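Cell division protein FtsZ 1 (Methanocaldococcus jannaschii, PDB 2VAP) binds GTP, probably hydrolyses it, and is thought to polymerise with GTP into the contractile Z ring at the future division site. Local coordinates at residues A[51-56]-A[79-84]; A[114-119]-A[144-149]; A[249-254]-A[334-339]. All coordinates share one frame; numbering follows the deposited sequence.

Interaction 1. Residues A[51-56]-A[79-84]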
loop_
_atom_site.group_PDB
_atom_site.type_symbol
_atom_site.label_atom_id
_atom_site.label_comp_id
_atom_site.label_asym_id
_atom_site.label_seq_id
_atom_site.Cartn_x
_atom_site.Cartn_y
_atom_site.Cartn_z
ATOM N N ASN A 51 3.056 -0.232 -13.483
ATOM C CA ASN A 51 3.621 1.115 -13.419
ATOM C C ASN A 51 4.132 1.442 -12.018
ATOM O O ASN A 51 5.199 2.044 -11.862
ATOM C CB ASN A 51 2.586 2.152 -13.870
ATOM C CG ASN A 51 3.189 3.529 -14.088
ATOM O OD1 ASN A 51 4.183 3.685 -14.798
ATOM N ND2 ASN A 51 2.578 4.540 -13.482
ATOM N N THR A 52 3.368 1.030 -11.006
ATOM C CA THR A 52 3.759 1.189 -9.605
ATOM C C THR A 52 5.049 0.416 -9.309
ATOM O O THR A 52 5.972 0.958 -8.699
ATOM C CB THR A 52 2.621 0.752 -8.644
ATOM O OG1 THR A 52 1.446 1.529 -8.907
ATOM C CG2 THR A 52 3.023 0.945 -7.185
ATOM N N ILE A 53 5.108 -0.839 -9.758
ATOM C CA ILE A 53 6.290 -1.687 -9.567
ATOM C C ILE A 53 7.546 -1.083 -10.207
ATOM O O ILE A 53 8.609 -1.055 -9.583
ATOM C CB ILE A 53 6.050 -3.138 -10.083
ATOM C CG1 ILE A 53 5.011 -3.867 -9.218
ATOM C CG2 ILE A 53 7.359 -3.932 -10.154
ATOM C CD1 ILE A 53 5.444 -4.175 -7.780
ATOM N N THR A 54 7.411 -0.599 -11.444
ATOM C CA THR A 54 8.517 0.034 -12.170
ATOM C C THR A 54 9.119 1.186 -11.366
ATOM O O THR A 54 10.340 1.265 -11.202
ATOM C CB THR A 54 8.065 0.546 -13.561
ATOM O OG1 THR A 54 7.607 -0.555 -14.350
ATOM C CG2 THR A 54 9.212 1.236 -14.296
ATOM N N ARG A 55 8.251 2.059 -10.857
ATOM C CA ARG A 55 8.670 3.213 -10.063
ATOM C C ARG A 55 9.347 2.804 -8.755
ATOM O O ARG A 55 10.328 3.424 -8.345
ATOM C CB ARG A 55 7.478 4.134 -9.781
ATOM C CG ARG A 55 6.936 4.888 -10.999
ATOM C CD ARG A 55 7.836 6.054 -11.415
ATOM N NE ARG A 55 8.087 6.989 -10.317
ATOM C CZ ARG A 55 7.318 8.032 -10.014
ATOM N NH1 ARG A 55 6.227 8.298 -10.723
ATOM N NH2 ARG A 55 7.643 8.813 -8.993
ATOM N N LEU A 56 8.829 1.757 -8.112
ATOM C CA LEU A 56 9.423 1.228 -6.881
ATOM C C LEU A 56 10.795 0.598 -7.130
ATOM O O LEU A 56 11.690 0.694 -6.288
ATOM C CB LEU A 56 8.492 0.209 -6.212
ATOM C CG LEU A 56 7.155 0.690 -5.634
ATOM C CD1 LEU A 56 6.276 -0.498 -5.270
ATOM C CD2 LEU A 56 7.349 1.608 -4.428
ATOM N N THR A 79 8.022 -3.072 -18.131
ATOM C CA THR A 79 8.036 -2.934 -16.676
ATOM C C THR A 79 9.401 -3.339 -16.115
ATOM O O THR A 79 10.041 -4.259 -16.626
ATOM C CB THR A 79 6.919 -3.796 -16.031
ATOM O OG1 THR A 79 5.649 -3.415 -16.571
ATOM C CG2 THR A 79 6.885 -3.634 -14.515
ATOM N N LYS A 80 9.846 -2.634 -15.076
ATOM C CA LYS A 80 11.060 -3.004 -14.352
ATOM C C LYS A 80 10.690 -3.680 -13.035
ATOM O O LYS A 80 9.971 -3.105 -12.214
ATOM C CB LYS A 80 11.948 -1.777 -14.101
ATOM C CG LYS A 80 12.793 -1.341 -15.299
ATOM C CD LYS A 80 12.030 -0.415 -16.244
ATOM C CE LYS A 80 12.875 -0.015 -17.447
ATOM N NZ LYS A 80 13.105 -1.150 -18.388
ATOM N N ALA A 81 11.177 -4.907 -12.849
ATOM C CA ALA A 81 10.852 -5.718 -11.672
ATOM C C ALA A 81 11.911 -6.787 -11.415
ATOM O O ALA A 81 12.659 -7.158 -12.321
ATOM C CB ALA A 81 9.482 -6.373 -11.845
ATOM N N ASP A 82 11.965 -7.280 -10.178
ATOM C CA ASP A 82 12.813 -8.424 -9.838
ATOM C C ASP A 82 12.324 -9.684 -10.549
ATOM O O ASP A 82 13.127 -10.508 -10.993
ATOM C CB ASP A 82 12.837 -8.663 -8.325
ATOM C CG ASP A 82 13.568 -7.570 -7.565
ATOM O OD1 ASP A 82 14.656 -7.146 -8.010
ATOM O OD2 ASP A 82 13.058 -7.145 -6.508
ATOM N N LYS A 83 11.003 -9.820 -10.652
ATOM C CA LYS A 83 10.371 -10.968 -11.297
ATOM C C LYS A 83 9.136 -10.531 -12.082
ATOM O O LYS A 83 8.319 -9.753 -11.587
ATOM C CB LYS A 83 9.998 -12.029 -10.250
ATOM C CG LYS A 83 9.249 -13.253 -10.788
ATOM C CD LYS A 83 10.134 -14.136 -11.659
ATOM C CE LYS A 83 9.352 -15.314 -12.217
ATOM N NZ LYS A 83 10.184 -16.157 -13.120
ATOM N N LYS A 84 9.017 -11.030 -13.311
ATOM C CA LYS A 84 7.849 -10.764 -14.149
ATOM C C LYS A 84 7.122 -12.065 -14.465
ATOM O O LYS A 84 7.754 -13.075 -14.787
ATOM C CB LYS A 84 8.252 -10.074 -15.456
ATOM C CG LYS A 84 9.035 -8.784 -15.286
ATOM C CD LYS A 84 9.411 -8.207 -16.641
ATOM C CE LYS A 84 10.651 -7.341 -16.546
ATOM N NZ LYS A 84 10.931 -6.647 -17.835
HETATM O O HOH W 1 5.731 -0.093 -16.297
#
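Thr54, on helix 46-59, meets Thr79 and Lys80 in the loop that runs into strand 83-86, and its hydroxyl makes the polar link. Thr54 OG1 accepts the backbone N-H of Lys80 at 3.1 Å in a fairly straight bond (159° at the hydrogen). The same oxygen is bonded to the carbonyl of Asn50, one turn back in its helix, and to a water at 2.7 Å, so three groups grip it. Thr54 CG2, anti to the backbone N, lies against the lysine. The methyl of Thr79 closes in too, its CG2 3.2 Å from Thr54 OG1, while Thr79 OG1 turns to the carbonyl of Gln75 and takes only a weak bond from the water.

The tight side is the inner one. Ile53 CG2 presses on Lys80 O at 3.4 Å and on Ala81 CB at 3.7 Å, with Val42 and Thr66 of the central sheet packed around this isoleucine. Lys80 O is buried here without a conventional donor; Thr54 CA gives it a C-H...O contact of 3.5 Å. The outer side is looser: Lys80 CD rests on Thr54 CG2 at 3.8 Å, but the lysine chain kinks twice and turns out toward solvent, where it is poorly ordered.

An alanine in place of Thr54 would probably leave the Lys80 amide and the water without their shared oxygen, and is likely to open a gap beside Lys80 CD.

Helix 46-59 follows strand 40-45 in the Rossmann-like GTPase domain and carries GTP-binding Gly47 and Ala48 at its start. The chemistry is thus that of one hydroxyl of this helix tying down the loop before an edge strand, next to an apolar patch, with the lysine charge kept out of the contact.

Interaction 2. Residues A[114-119]-A[144-149]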
loop_
_atom_site.group_PDB
_atom_site.type_symbol
_atom_site.label_atom_id
_atom_site.label_comp_id
_atom_site.label_asym_id
_atom_site.label_seq_id
_atom_site.Cartn_x
_atom_site.Cartn_y
_atom_site.Cartn_z
ATOM N N GLU A 114 2.881 -20.406 -10.646
ATOM C CA GLU A 114 3.966 -19.459 -10.914
ATOM C C GLU A 114 3.916 -18.263 -9.962
ATOM O O GLU A 114 4.959 -17.780 -9.513
ATOM C CB GLU A 114 3.940 -18.985 -12.371
ATOM C CG GLU A 114 4.444 -20.020 -13.370
ATOM C CD GLU A 114 4.682 -19.444 -14.755
ATOM O OE1 GLU A 114 4.194 -20.041 -15.737
ATOM O OE2 GLU A 114 5.355 -18.395 -14.864
ATOM N N ILE A 115 2.706 -17.795 -9.664
ATOM C CA ILE A 115 2.502 -16.724 -8.685
ATOM C C ILE A 115 2.958 -17.187 -7.296
ATOM O O ILE A 115 3.692 -16.472 -6.611
ATOM C CB ILE A 115 1.025 -16.230 -8.653
ATOM C CG1 ILE A 115 0.634 -15.620 -10.005
ATOM C CG2 ILE A 115 0.815 -15.207 -7.529
ATOM C CD1 ILE A 115 -0.866 -15.444 -10.210
ATOM N N LYS A 116 2.537 -18.390 -6.907
ATOM C CA LYS A 116 2.913 -18.984 -5.620
ATOM C C LYS A 116 4.430 -19.100 -5.464
ATOM O O LYS A 116 4.975 -18.766 -4.410
ATOM C CB LYS A 116 2.253 -20.356 -5.445
ATOM C CG LYS A 116 2.459 -20.987 -4.071
ATOM C CD LYS A 116 1.904 -22.400 -4.025
ATOM C CE LYS A 116 2.277 -23.096 -2.725
ATOM N NZ LYS A 116 1.772 -24.496 -2.677
ATOM N N ALA A 117 5.099 -19.562 -6.519
ATOM C CA ALA A 117 6.552 -19.740 -6.515
ATOM C C ALA A 117 7.309 -18.425 -6.326
ATOM O O ALA A 117 8.367 -18.399 -5.695
ATOM C CB ALA A 117 7.005 -20.438 -7.793
ATOM N N ALA A 118 6.756 -17.341 -6.866
ATOM C CA ALA A 118 7.387 -16.022 -6.802
ATOM C C ALA A 118 7.262 -15.362 -5.428
ATOM O O ALA A 118 8.081 -14.513 -5.067
ATOM C CB ALA A 118 6.814 -15.110 -7.878
ATOM N N ILE A 119 6.237 -15.751 -4.672
ATOM C CA ILE A 119 5.981 -15.150 -3.358
ATOM C C ILE A 119 6.220 -16.117 -2.197
ATOM O O ILE A 119 6.083 -15.742 -1.030
ATOM C CB ILE A 119 4.559 -14.518 -3.262
ATOM C CG1 ILE A 119 3.463 -15.585 -3.381
ATOM C CG2 ILE A 119 4.391 -13.419 -4.312
ATOM C CD1 ILE A 119 2.086 -15.122 -2.931
ATOM N N ALA A 144 -3.952 -12.448 -3.590
ATOM C CA ALA A 144 -4.261 -12.348 -2.164
ATOM C C ALA A 144 -4.597 -13.709 -1.551
ATOM O O ALA A 144 -4.130 -14.030 -0.458
ATOM C CB ALA A 144 -5.395 -11.357 -1.930
ATOM N N GLU A 145 -5.396 -14.505 -2.263
ATOM C CA GLU A 145 -5.756 -15.851 -1.808
ATOM C C GLU A 145 -4.526 -16.759 -1.721
ATOM O O GLU A 145 -4.361 -17.496 -0.748
ATOM C CB GLU A 145 -6.823 -16.471 -2.718
ATOM C CG GLU A 145 -7.346 -17.820 -2.221
ATOM C CD GLU A 145 -8.415 -18.430 -3.114
ATOM O OE1 GLU A 145 -8.710 -17.870 -4.191
ATOM O OE2 GLU A 145 -8.963 -19.484 -2.729
ATOM N N ILE A 146 -3.670 -16.687 -2.740
ATOM C CA ILE A 146 -2.421 -17.453 -2.774
ATOM C C ILE A 146 -1.501 -17.044 -1.618
ATOM O O ILE A 146 -0.886 -17.898 -0.969
ATOM C CB ILE A 146 -1.702 -17.305 -4.144
ATOM C CG1 ILE A 146 -2.539 -17.950 -5.258
ATOM C CG2 ILE A 146 -0.306 -17.929 -4.104
ATOM C CD1 ILE A 146 -2.150 -17.528 -6.670
ATOM N N SER A 147 -1.429 -15.738 -1.361
ATOM C CA SER A 147 -0.635 -15.194 -0.259
ATOM C C SER A 147 -1.116 -15.701 1.099
ATOM O O SER A 147 -0.305 -16.088 1.943
ATOM C CB SER A 147 -0.656 -13.663 -0.286
ATOM O OG SER A 147 0.029 -13.127 0.835
ATOM N N LYS A 148 -2.431 -15.699 1.305
ATOM C CA LYS A 148 -3.017 -16.194 2.551
ATOM C C LYS A 148 -2.676 -17.663 2.792
ATOM O O LYS A 148 -2.377 -18.059 3.922
ATOM C CB LYS A 148 -4.536 -15.998 2.558
ATOM C CG LYS A 148 -4.998 -14.566 2.838
ATOM C CD LYS A 148 -4.571 -14.060 4.220
ATOM C CE LYS A 148 -5.316 -14.756 5.349
ATOM N NZ LYS A 148 -4.710 -14.449 6.675
ATOM N N LYS A 149 -2.702 -18.454 1.719
ATOM C CA LYS A 149 -2.463 -19.898 1.788
ATOM C C LYS A 149 -1.003 -20.283 2.051
ATOM O O LYS A 149 -0.718 -21.427 2.407
ATOM C CB LYS A 149 -2.977 -20.588 0.518
ATOM C CG LYS A 149 -4.500 -20.652 0.420
ATOM C CD LYS A 149 -4.967 -21.054 -0.976
ATOM C CE LYS A 149 -4.821 -22.551 -1.224
ATOM N NZ LYS A 149 -5.297 -22.931 -2.582
HETATM O O HOH W 2 -0.367 -22.986 -0.614
#
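Ser147 OG is hydrogen-bonded to Thr154 OG1 on strand 153-160, and the carbon side of the same serine faces helix 112-119, where Ile119 CD1 lies 3.8 Å from Ser147 CA. The hydroxyl, anti to its own backbone N, is engaged by Thr154, and the contact between the two helices is made by hydrocarbon.

Ile146 is its centre, its CB directed toward helix 112-119. Its two branches meet different partners. Ile146 CG2 drops onto the backbone of Lys116, 3.7 Å from Lys116 CA, and also meets Ile119 CD1 at 3.9 Å. On the longer branch, Ile146 CD1 reaches Ile115 CG2 at 3.9 Å. The side chains of Ile115 and Ile119 each cross that of Ile146 at about a right angle. Ile119 holds CG1 in the crowded position between backbone N and carbonyl carbon (chi1 65°), and CD1 extends from it to Ile146 and Ser147. Lys116 contributes only its first carbons; the extended chain carries NZ off to a water that also reaches Lys149 O, both bonds weak.

The axes of 114-119 and 144-149 approach to 9.9 Å and cross at -52°. Strand 124-130 connects the two helices in sequence. Beneath them lies the parallel sheet of the GTPase domain: Ile119 packs on Thr41 and Val43 of strand 40-45, Ala118 on Ile85 of strand 83-86, and Ser147 reaches strand 153-160.

Interaction 3. Residues A[249-254]-A[334-339]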
loop_
_atom_site.group_PDB
_atom_site.type_symbol
_atom_site.label_atom_id
_atom_site.label_comp_id
_atom_site.label_asym_id
_atom_site.label_seq_id
_atom_site.Cartn_x
_atom_site.Cartn_y
_atom_site.Cartn_z
ATOM N N ALA A 249 -8.807 -0.212 5.548
ATOM C CA ALA A 249 -7.892 0.864 5.910
ATOM C C ALA A 249 -7.878 1.971 4.862
ATOM O O ALA A 249 -8.143 1.728 3.683
ATOM C CB ALA A 249 -6.487 0.317 6.123
ATOM N N MET A 250 -7.579 3.188 5.310
ATOM C CA MET A 250 -7.426 4.340 4.422
ATOM C C MET A 250 -6.205 5.154 4.832
ATOM O O MET A 250 -5.727 5.040 5.966
ATOM C CB MET A 250 -8.686 5.211 4.431
ATOM C CG MET A 250 -9.883 4.569 3.747
ATOM S SD MET A 250 -11.364 5.587 3.833
ATOM C CE MET A 250 -12.604 4.422 3.280
ATOM N N ILE A 251 -5.698 5.971 3.911
ATOM C CA ILE A 251 -4.470 6.728 4.158
ATOM C C ILE A 251 -4.678 8.238 4.229
ATOM O O ILE A 251 -5.644 8.776 3.683
ATOM C CB ILE A 251 -3.350 6.406 3.120
ATOM C CG1 ILE A 251 -3.693 6.971 1.733
ATOM C CG2 ILE A 251 -3.071 4.904 3.070
ATOM C CD1 ILE A 251 -2.516 7.012 0.765
ATOM N N GLY A 252 -3.759 8.901 4.923
ATOM C CA GLY A 252 -3.663 10.352 4.937
ATOM C C GLY A 252 -2.211 10.744 4.750
ATOM O O GLY A 252 -1.324 10.185 5.401
ATOM N N ILE A 253 -1.965 11.686 3.845
ATOM C CA ILE A 253 -0.612 12.176 3.583
ATOM C C ILE A 253 -0.531 13.680 3.831
ATOM O O ILE A 253 -1.384 14.443 3.373
ATOM C CB ILE A 253 -0.136 11.842 2.138
ATOM C CG1 ILE A 253 -0.185 10.330 1.887
ATOM C CG2 ILE A 253 1.281 12.374 1.891
ATOM C CD1 ILE A 253 -0.085 9.934 0.419
ATOM N N GLY A 254 0.496 14.090 4.569
ATOM C CA GLY A 254 0.750 15.500 4.833
ATOM C C GLY A 254 2.222 15.839 4.713
ATOM O O GLY A 254 3.082 15.008 5.005
ATOM N N LEU A 334 2.988 9.937 6.686
ATOM C CA LEU A 334 2.049 8.954 6.158
ATOM C C LEU A 334 1.268 8.336 7.308
ATOM O O LEU A 334 1.849 7.782 8.247
ATOM C CB LEU A 334 2.762 7.862 5.349
ATOM C CG LEU A 334 1.898 6.667 4.914
ATOM C CD1 LEU A 334 0.863 7.061 3.857
ATOM C CD2 LEU A 334 2.761 5.518 4.413
ATOM N N LEU A 335 -0.053 8.447 7.225
ATOM C CA LEU A 335 -0.947 7.870 8.214
ATOM C C LEU A 335 -1.808 6.801 7.551
ATOM O O LEU A 335 -2.456 7.064 6.537
ATOM C CB LEU A 335 -1.824 8.967 8.830
ATOM C CG LEU A 335 -2.836 8.604 9.921
ATOM C CD1 LEU A 335 -2.144 8.146 11.197
ATOM C CD2 LEU A 335 -3.743 9.791 10.202
ATOM N N VAL A 336 -1.791 5.596 8.113
ATOM C CA VAL A 336 -2.652 4.512 7.647
ATOM C C VAL A 336 -3.577 4.108 8.790
ATOM O O VAL A 336 -3.136 3.540 9.790
ATOM C CB VAL A 336 -1.843 3.291 7.130
ATOM C CG1 VAL A 336 -2.781 2.186 6.650
ATOM C CG2 VAL A 336 -0.898 3.703 6.008
ATOM N N ILE A 337 -4.858 4.422 8.627
ATOM C CA ILE A 337 -5.872 4.196 9.651
ATOM C C ILE A 337 -6.616 2.892 9.364
ATOM O O ILE A 337 -7.147 2.711 8.269
ATOM C CB ILE A 337 -6.864 5.393 9.701
ATOM C CG1 ILE A 337 -6.146 6.690 10.117
ATOM C CG2 ILE A 337 -8.052 5.099 10.600
ATOM C CD1 ILE A 337 -5.630 6.718 11.549
ATOM N N THR A 338 -6.659 1.995 10.349
ATOM C CA THR A 338 -7.236 0.658 10.157
ATOM C C THR A 338 -8.527 0.432 10.947
ATOM O O THR A 338 -8.826 1.160 11.897
ATOM C CB THR A 338 -6.224 -0.462 10.514
ATOM O OG1 THR A 338 -5.908 -0.403 11.911
ATOM C CG2 THR A 338 -4.943 -0.330 9.696
ATOM N N GLY A 339 -9.284 -0.586 10.538
ATOM C CA GLY A 339 -10.514 -0.983 11.222
ATOM C C GLY A 339 -11.692 -0.052 11.007
ATOM O O GLY A 339 -12.546 0.083 11.886
#
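Ile251 and Val336 face each other as a non-hydrogen-bonded antiparallel pair, their side chains crossing at a slant with Ile251 CG2 3.8 Å from Val336 CG2. Both these methyls stand anti to their own carbonyl carbons, which turns them toward each other. At the next non-hydrogen-bonded pair, Leu334 has CG anti to its backbone N (chi1 172°), and CD1, turned by a chi2 of 69°, meets Ile253 CG1 at 4.0 Å. Ala249 CB extends the row to Val336 CG1. This face packs on Val214, Ala218 and Leu222 of helix 204-227.

On the opposite face Met250, Leu335 and Ile337 point the other way. Gly252 has no side chain to set beside Leu335, whose CB comes within 3.7 Å of Gly252 O. Between the faces, two hydrogen-bonded pairs close the backbone: Met250 N to Ile337 O at 3.0 Å, with its return bond, and Gly252 N to Leu335 O at 2.8 Å, also reciprocated.

Ala249 further bonds through its backbone to Leu187 and Val189 of strand 186-191, joining the C-terminal domain to the GTPase domain's sheet. Chemically, then, backbone N-H and C=O groups supply the directional bonds, while mostly apolar side chains pack on both faces of the buried strand pair.

Overall arrangement
Interactions 1 and 2 both belong to the nucleotide-binding domain; their centres are 18 Å apart and they touch through Lys83 CG and Ala118 CB, 4.2 Å from each other. Interaction 3 lies in the C-terminal domain across the chain's centre, with centres about 24 Å from interaction 1 and 26 Å from interaction 2, and makes no direct contact with either. Helix 204-227 lies between interactions 1 and 3: Asn51 and Thr52 touch it from one side, Ile251 and Val336 from the other, and it carries the GTP-binding Asp212. The touching side chains of Thr79, Ile251 and Ile115 lie about 10, 12 and 13 Å from the bound GDP.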